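Local coordinates for uncharacterized protein (Bacteroides ovatus, PDB 4FXT) that is of unknown function but belongs to the DUF3823 family, pairing a transthyretin-like N-terminal domain with a C-terminal domain of the E-set clan, at residues N124-I138 and L177-Y191. Sequence-based numbering, arbitrary orientation.
With EDO (1,2-ethanediol), chain O.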
loop_
_atom_site.group_PDB
_atom_site.type_symbol
_atom_site.label_atom_id
_atom_site.label_comp_id
_atom_site.label_asym_id
_atom_site.label_seq_id
_atom_site.Cartn_x
_atom_site.Cartn_y
_atom_site.Cartn_z
ATOM N N ASN A 124 4.455 -18.447 -5.972
ATOM C CA ASN A 124 5.243 -18.969 -4.872
ATOM C C ASN A 124 4.632 -18.598 -3.492
ATOM O O ASN A 124 4.730 -19.401 -2.560
ATOM C CB ASN A 124 6.645 -18.361 -5.020
ATOM C CG ASN A 124 7.584 -18.598 -3.880
ATOM O OD1 ASN A 124 7.719 -19.730 -3.390
ATOM N ND2 ASN A 124 8.291 -17.528 -3.478
ATOM N N ALA A 125 4.044 -17.375 -3.370
ATOM C CA ALA A 125 3.486 -16.792 -2.139
ATOM C C ALA A 125 2.227 -17.507 -1.671
ATOM O O ALA A 125 1.477 -18.044 -2.479
ATOM C CB ALA A 125 3.161 -15.322 -2.353
ATOM N N ASN A 126 1.980 -17.460 -0.348
ATOM C CA ASN A 126 0.823 -18.069 0.292
ATOM C C ASN A 126 0.156 -17.051 1.179
ATOM O O ASN A 126 0.816 -16.313 1.914
ATOM C CB ASN A 126 1.237 -19.307 1.065
ATOM C CG ASN A 126 1.800 -20.402 0.192
ATOM O OD1 ASN A 126 2.916 -20.856 0.414
ATOM N ND2 ASN A 126 1.085 -20.794 -0.869
HETATM N N MSE A 127 -1.164 -16.991 1.072
HETATM C CA MSE A 127 -2.029 -16.022 1.759
HETATM C C MSE A 127 -2.118 -16.361 3.244
HETATM O O MSE A 127 -2.353 -17.529 3.587
HETATM C CB MSE A 127 -3.407 -16.056 1.077
HETATM C CG MSE A 127 -4.501 -15.309 1.788
HETATM SE SE MSE A 127 -6.078 -14.943 0.671
HETATM C CE MSE A 127 -6.484 -16.726 -0.239
ATOM N N GLU A 128 -1.886 -15.335 4.126
ATOM C CA GLU A 128 -1.957 -15.512 5.597
ATOM C C GLU A 128 -3.258 -14.994 6.151
ATOM O O GLU A 128 -3.855 -15.642 7.027
ATOM C CB GLU A 128 -0.811 -14.847 6.366
ATOM C CG GLU A 128 0.561 -15.490 6.206
ATOM C CD GLU A 128 1.623 -14.903 7.127
ATOM O OE1 GLU A 128 1.284 -13.961 7.885
ATOM O OE2 GLU A 128 2.775 -15.407 7.128
ATOM N N ASN A 129 -3.688 -13.817 5.667
ATOM C CA ASN A 129 -4.914 -13.163 6.136
ATOM C C ASN A 129 -5.358 -12.080 5.193
ATOM O O ASN A 129 -4.545 -11.483 4.475
ATOM C CB ASN A 129 -4.704 -12.536 7.549
ATOM C CG ASN A 129 -5.950 -12.019 8.204
ATOM O OD1 ASN A 129 -6.953 -12.730 8.338
ATOM N ND2 ASN A 129 -5.887 -10.790 8.702
ATOM N N VAL A 130 -6.662 -11.806 5.236
ATOM C CA VAL A 130 -7.288 -10.673 4.589
ATOM C C VAL A 130 -7.994 -9.907 5.695
ATOM O O VAL A 130 -8.685 -10.516 6.502
ATOM C CB VAL A 130 -8.202 -11.053 3.416
ATOM C CG1 VAL A 130 -8.832 -9.806 2.794
ATOM C CG2 VAL A 130 -7.415 -11.842 2.374
ATOM N N GLY A 131 -7.789 -8.603 5.745
ATOM C CA GLY A 131 -8.406 -7.742 6.742
ATOM C C GLY A 131 -9.100 -6.510 6.196
ATOM O O GLY A 131 -8.674 -5.954 5.185
ATOM N N ILE A 132 -10.205 -6.109 6.845
ATOM C CA ILE A 132 -10.933 -4.865 6.606
ATOM C C ILE A 132 -10.658 -3.993 7.816
ATOM O O ILE A 132 -10.800 -4.466 8.943
ATOM C CB ILE A 132 -12.452 -4.999 6.289
ATOM C CG1 ILE A 132 -12.745 -5.914 5.085
ATOM C CG2 ILE A 132 -13.119 -3.631 6.093
ATOM C CD1 ILE A 132 -13.064 -7.186 5.483
ATOM N N TYR A 133 -10.224 -2.742 7.593
ATOM C CA TYR A 133 -9.874 -1.830 8.681
ATOM C C TYR A 133 -10.686 -0.542 8.587
ATOM O O TYR A 133 -10.956 -0.064 7.481
ATOM C CB TYR A 133 -8.373 -1.535 8.625
ATOM C CG TYR A 133 -7.543 -2.807 8.630
ATOM C CD1 TYR A 133 -7.320 -3.512 9.808
ATOM C CD2 TYR A 133 -6.997 -3.316 7.454
ATOM C CE1 TYR A 133 -6.617 -4.717 9.811
ATOM C CE2 TYR A 133 -6.266 -4.498 7.450
ATOM C CZ TYR A 133 -6.082 -5.200 8.633
ATOM O OH TYR A 133 -5.416 -6.402 8.657
ATOM N N LEU A 134 -11.127 -0.030 9.746
ATOM C CA LEU A 134 -11.817 1.260 9.900
ATOM C C LEU A 134 -11.008 2.128 10.824
ATOM O O LEU A 134 -10.605 1.645 11.883
ATOM C CB LEU A 134 -13.273 1.140 10.416
ATOM C CG LEU A 134 -14.288 0.220 9.657
ATOM C CD1 LEU A 134 -15.595 0.170 10.380
ATOM C CD2 LEU A 134 -14.500 0.650 8.210
ATOM N N GLY A 135 -10.733 3.370 10.415
ATOM C CA GLY A 135 -9.943 4.326 11.190
ATOM C C GLY A 135 -10.532 5.720 11.245
ATOM O O GLY A 135 -11.393 6.065 10.426
ATOM N N THR A 136 -10.074 6.539 12.217
ATOM C CA THR A 136 -10.590 7.907 12.357
ATOM C C THR A 136 -9.906 8.820 11.308
ATOM O O THR A 136 -10.545 9.728 10.762
ATOM C CB THR A 136 -10.416 8.466 13.794
ATOM O OG1 THR A 136 -9.044 8.513 14.118
ATOM C CG2 THR A 136 -11.093 7.636 14.858
ATOM N N GLY A 137 -8.623 8.535 11.030
ATOM C CA GLY A 137 -7.787 9.297 10.115
ATOM C C GLY A 137 -7.412 8.622 8.814
ATOM O O GLY A 137 -7.464 7.406 8.701
ATOM N N ILE A 138 -6.949 9.427 7.847
ATOM C CA ILE A 138 -6.511 9.058 6.501
ATOM C C ILE A 138 -5.474 7.895 6.615
ATOM O O ILE A 138 -5.484 7.031 5.760
ATOM C CB ILE A 138 -5.963 10.319 5.706
ATOM C CG1 ILE A 138 -5.492 10.021 4.267
ATOM C CG2 ILE A 138 -4.940 11.088 6.443
ATOM C CD1 ILE A 138 -6.598 9.394 3.229
ATOM N N LEU A 177 -15.513 8.243 8.166
ATOM C CA LEU A 177 -14.384 7.414 8.583
ATOM C C LEU A 177 -13.571 6.992 7.357
ATOM O O LEU A 177 -13.995 7.169 6.217
ATOM C CB LEU A 177 -14.806 6.176 9.407
ATOM C CG LEU A 177 -15.837 5.162 8.793
ATOM C CD1 LEU A 177 -15.289 4.376 7.577
ATOM C CD2 LEU A 177 -16.276 4.167 9.825
ATOM N N TYR A 178 -12.425 6.383 7.604
ATOM C CA TYR A 178 -11.584 5.876 6.537
ATOM C C TYR A 178 -11.601 4.373 6.616
ATOM O O TYR A 178 -11.555 3.807 7.715
ATOM C CB TYR A 178 -10.173 6.456 6.618
ATOM C CG TYR A 178 -10.159 7.955 6.386
ATOM C CD1 TYR A 178 -10.346 8.848 7.443
ATOM C CD2 TYR A 178 -9.962 8.482 5.112
ATOM C CE1 TYR A 178 -10.319 10.228 7.237
ATOM C CE2 TYR A 178 -9.933 9.855 4.892
ATOM C CZ TYR A 178 -10.130 10.726 5.955
ATOM O OH TYR A 178 -10.164 12.077 5.723
ATOM N N ALA A 179 -11.783 3.729 5.455
ATOM C CA ALA A 179 -11.878 2.281 5.341
ATOM C C ALA A 179 -10.826 1.773 4.420
ATOM O O ALA A 179 -10.437 2.488 3.489
ATOM C CB ALA A 179 -13.249 1.883 4.850
ATOM N N ARG A 180 -10.350 0.544 4.666
ATOM C CA ARG A 180 -9.262 -0.016 3.865
ATOM C C ARG A 180 -9.214 -1.546 3.940
ATOM O O ARG A 180 -9.557 -2.126 4.969
ATOM C CB ARG A 180 -7.938 0.567 4.400
ATOM C CG ARG A 180 -6.883 0.742 3.360
ATOM C CD ARG A 180 -5.684 1.413 3.954
ATOM N NE ARG A 180 -4.660 1.620 2.935
ATOM C CZ ARG A 180 -3.385 1.866 3.195
ATOM N NH1 ARG A 180 -2.949 1.886 4.448
ATOM N NH2 ARG A 180 -2.520 2.029 2.201
ATOM N N VAL A 181 -8.740 -2.185 2.872
ATOM C CA VAL A 181 -8.626 -3.645 2.773
ATOM C C VAL A 181 -7.145 -3.990 2.659
ATOM O O VAL A 181 -6.446 -3.357 1.867
ATOM C CB VAL A 181 -9.458 -4.239 1.590
ATOM C CG1 VAL A 181 -9.370 -5.750 1.556
ATOM C CG2 VAL A 181 -10.912 -3.805 1.641
ATOM N N GLY A 182 -6.684 -4.970 3.449
ATOM C CA GLY A 182 -5.293 -5.413 3.459
ATOM C C GLY A 182 -5.155 -6.897 3.265
ATOM O O GLY A 182 -5.942 -7.648 3.819
ATOM N N VAL A 183 -4.176 -7.354 2.495
ATOM C CA VAL A 183 -3.921 -8.806 2.352
ATOM C C VAL A 183 -2.449 -9.053 2.723
ATOM O O VAL A 183 -1.576 -8.369 2.190
ATOM C CB VAL A 183 -4.290 -9.422 0.955
ATOM C CG1 VAL A 183 -3.662 -8.647 -0.191
ATOM C CG2 VAL A 183 -3.915 -10.891 0.857
ATOM N N LYS A 184 -2.189 -10.013 3.651
ATOM C CA LYS A 184 -0.829 -10.379 4.069
ATOM C C LYS A 184 -0.436 -11.760 3.555
ATOM O O LYS A 184 -1.220 -12.708 3.670
ATOM C CB LYS A 184 -0.676 -10.351 5.581
ATOM C CG LYS A 184 0.797 -10.453 5.940
ATOM C CD LYS A 184 1.075 -10.549 7.393
ATOM C CE LYS A 184 2.543 -10.661 7.621
ATOM N NZ LYS A 184 3.113 -11.863 7.014
ATOM N N SER A 185 0.784 -11.872 2.994
ATOM C CA SER A 185 1.375 -13.137 2.510
ATOM C C SER A 185 2.428 -13.622 3.476
ATOM O O SER A 185 2.812 -12.880 4.379
ATOM C CB SER A 185 1.987 -12.972 1.124
ATOM O OG SER A 185 3.160 -12.178 1.176
ATOM N N ASP A 186 2.939 -14.829 3.251
ATOM C CA ASP A 186 3.988 -15.438 4.060
ATOM C C ASP A 186 5.370 -14.952 3.616
ATOM O O ASP A 186 6.378 -15.382 4.214
ATOM C CB ASP A 186 3.911 -16.988 3.965
ATOM C CG ASP A 186 4.169 -17.627 2.595
ATOM O OD1 ASP A 186 4.000 -16.933 1.568
ATOM O OD2 ASP A 186 4.480 -18.840 2.550
ATOM N N LYS A 187 5.435 -14.075 2.568
ATOM C CA LYS A 187 6.717 -13.641 1.993
ATOM C C LYS A 187 7.114 -12.193 2.430
ATOM O O LYS A 187 8.223 -11.744 2.132
ATOM C CB LYS A 187 6.677 -13.724 0.449
ATOM C CG LYS A 187 6.356 -15.116 -0.135
ATOM C CD LYS A 187 7.303 -16.252 0.320
ATOM C CE LYS A 187 6.823 -17.599 -0.143
ATOM N NZ LYS A 187 7.555 -18.680 0.558
ATOM N N SER A 188 6.262 -11.507 3.180
ATOM C CA SER A 188 6.510 -10.162 3.704
ATOM C C SER A 188 5.880 -9.998 5.083
ATOM O O SER A 188 4.819 -10.571 5.337
ATOM C CB SER A 188 5.973 -9.087 2.755
ATOM O OG SER A 188 6.224 -7.791 3.282
ATOM N N SER A 189 6.506 -9.174 5.948
ATOM C CA SER A 189 6.030 -8.861 7.300
ATOM C C SER A 189 4.920 -7.791 7.246
ATOM O O SER A 189 4.258 -7.500 8.253
ATOM C CB SER A 189 7.190 -8.394 8.174
ATOM O OG SER A 189 7.895 -7.330 7.561
ATOM N N GLU A 190 4.645 -7.309 6.043
ATOM C CA GLU A 190 3.703 -6.239 5.821
ATOM C C GLU A 190 2.511 -6.677 4.993
ATOM O O GLU A 190 2.630 -7.510 4.115
ATOM C CB GLU A 190 4.467 -5.111 5.065
ATOM C CG GLU A 190 3.977 -3.713 5.332
ATOM C CD GLU A 190 4.104 -3.341 6.795
ATOM O OE1 GLU A 190 5.100 -3.710 7.475
ATOM O OE2 GLU A 190 3.178 -2.636 7.249
ATOM N N TYR A 191 1.374 -6.043 5.238
ATOM C CA TYR A 191 0.205 -6.204 4.413
ATOM C C TYR A 191 0.317 -5.344 3.184
ATOM O O TYR A 191 0.960 -4.286 3.214
ATOM C CB TYR A 191 -1.087 -5.835 5.180
ATOM C CG TYR A 191 -1.672 -6.840 6.140
ATOM C CD1 TYR A 191 -1.067 -7.092 7.367
ATOM C CD2 TYR A 191 -2.921 -7.408 5.906
ATOM C CE1 TYR A 191 -1.614 -7.992 8.276
ATOM C CE2 TYR A 191 -3.497 -8.293 6.822
ATOM C CZ TYR A 191 -2.841 -8.570 8.016
ATOM O OH TYR A 191 -3.386 -9.423 8.945
HETATM C C1 EDO O . -6.493 5.237 12.393
HETATM O O1 EDO O . -6.459 6.617 11.993
HETATM C C2 EDO O . -6.959 5.004 13.870
HETATM O O2 EDO O . -8.340 5.289 14.073
#
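The side chains of Lys184 and Glu128 run alongside each other in the same direction at a classic beta bulge in the antiparallel pairing of strands 127-135 and 177-185. Two residues, Glu128 and Asn129, stand against the single Lys184; Lys184 O accepts a hydrogen bond from Glu128 N (2.7 Å) and a weak one from Asn129 N. The lysine chain runs extended until it bends at its last torsion (chi4 -62°), bringing NZ into a salt bridge with Glu128 OE1 (2.9 Å), approached well out of the plane of the carboxylate. NZ also donates to Ser185 O and Ser188 O, tying the turn to the strand. A methionine in its place would probably leave the Glu128 carboxylate without its mate and the carbonyls of Ser185 and Ser188 without their shared donor. On the same face, Lys184 CB sits over the centre of the Tyr191 ring, while Asn129 ND2 reaches that ring's edge and donates to Tyr191 OH (2.9 Å), amide and ring nearly perpendicular. The hydrogen-bonded pair Gly131 and Gly182 has no side chains on this face, and the Tyr133 ring lies there, its OH 3.3 Å from Tyr191 CE2. At the far end Ile138 CA stands over the Tyr178 ring face, 3.7 Å from its centroid, in a CH-pi contact. Val130, Val181, Val183 and Leu134 occupy the opposite face, turned toward strands 98-108 and 111-120 of this E-set-like domain; within their own sheet, the two central strands are flanked by 147-150 and 192-200.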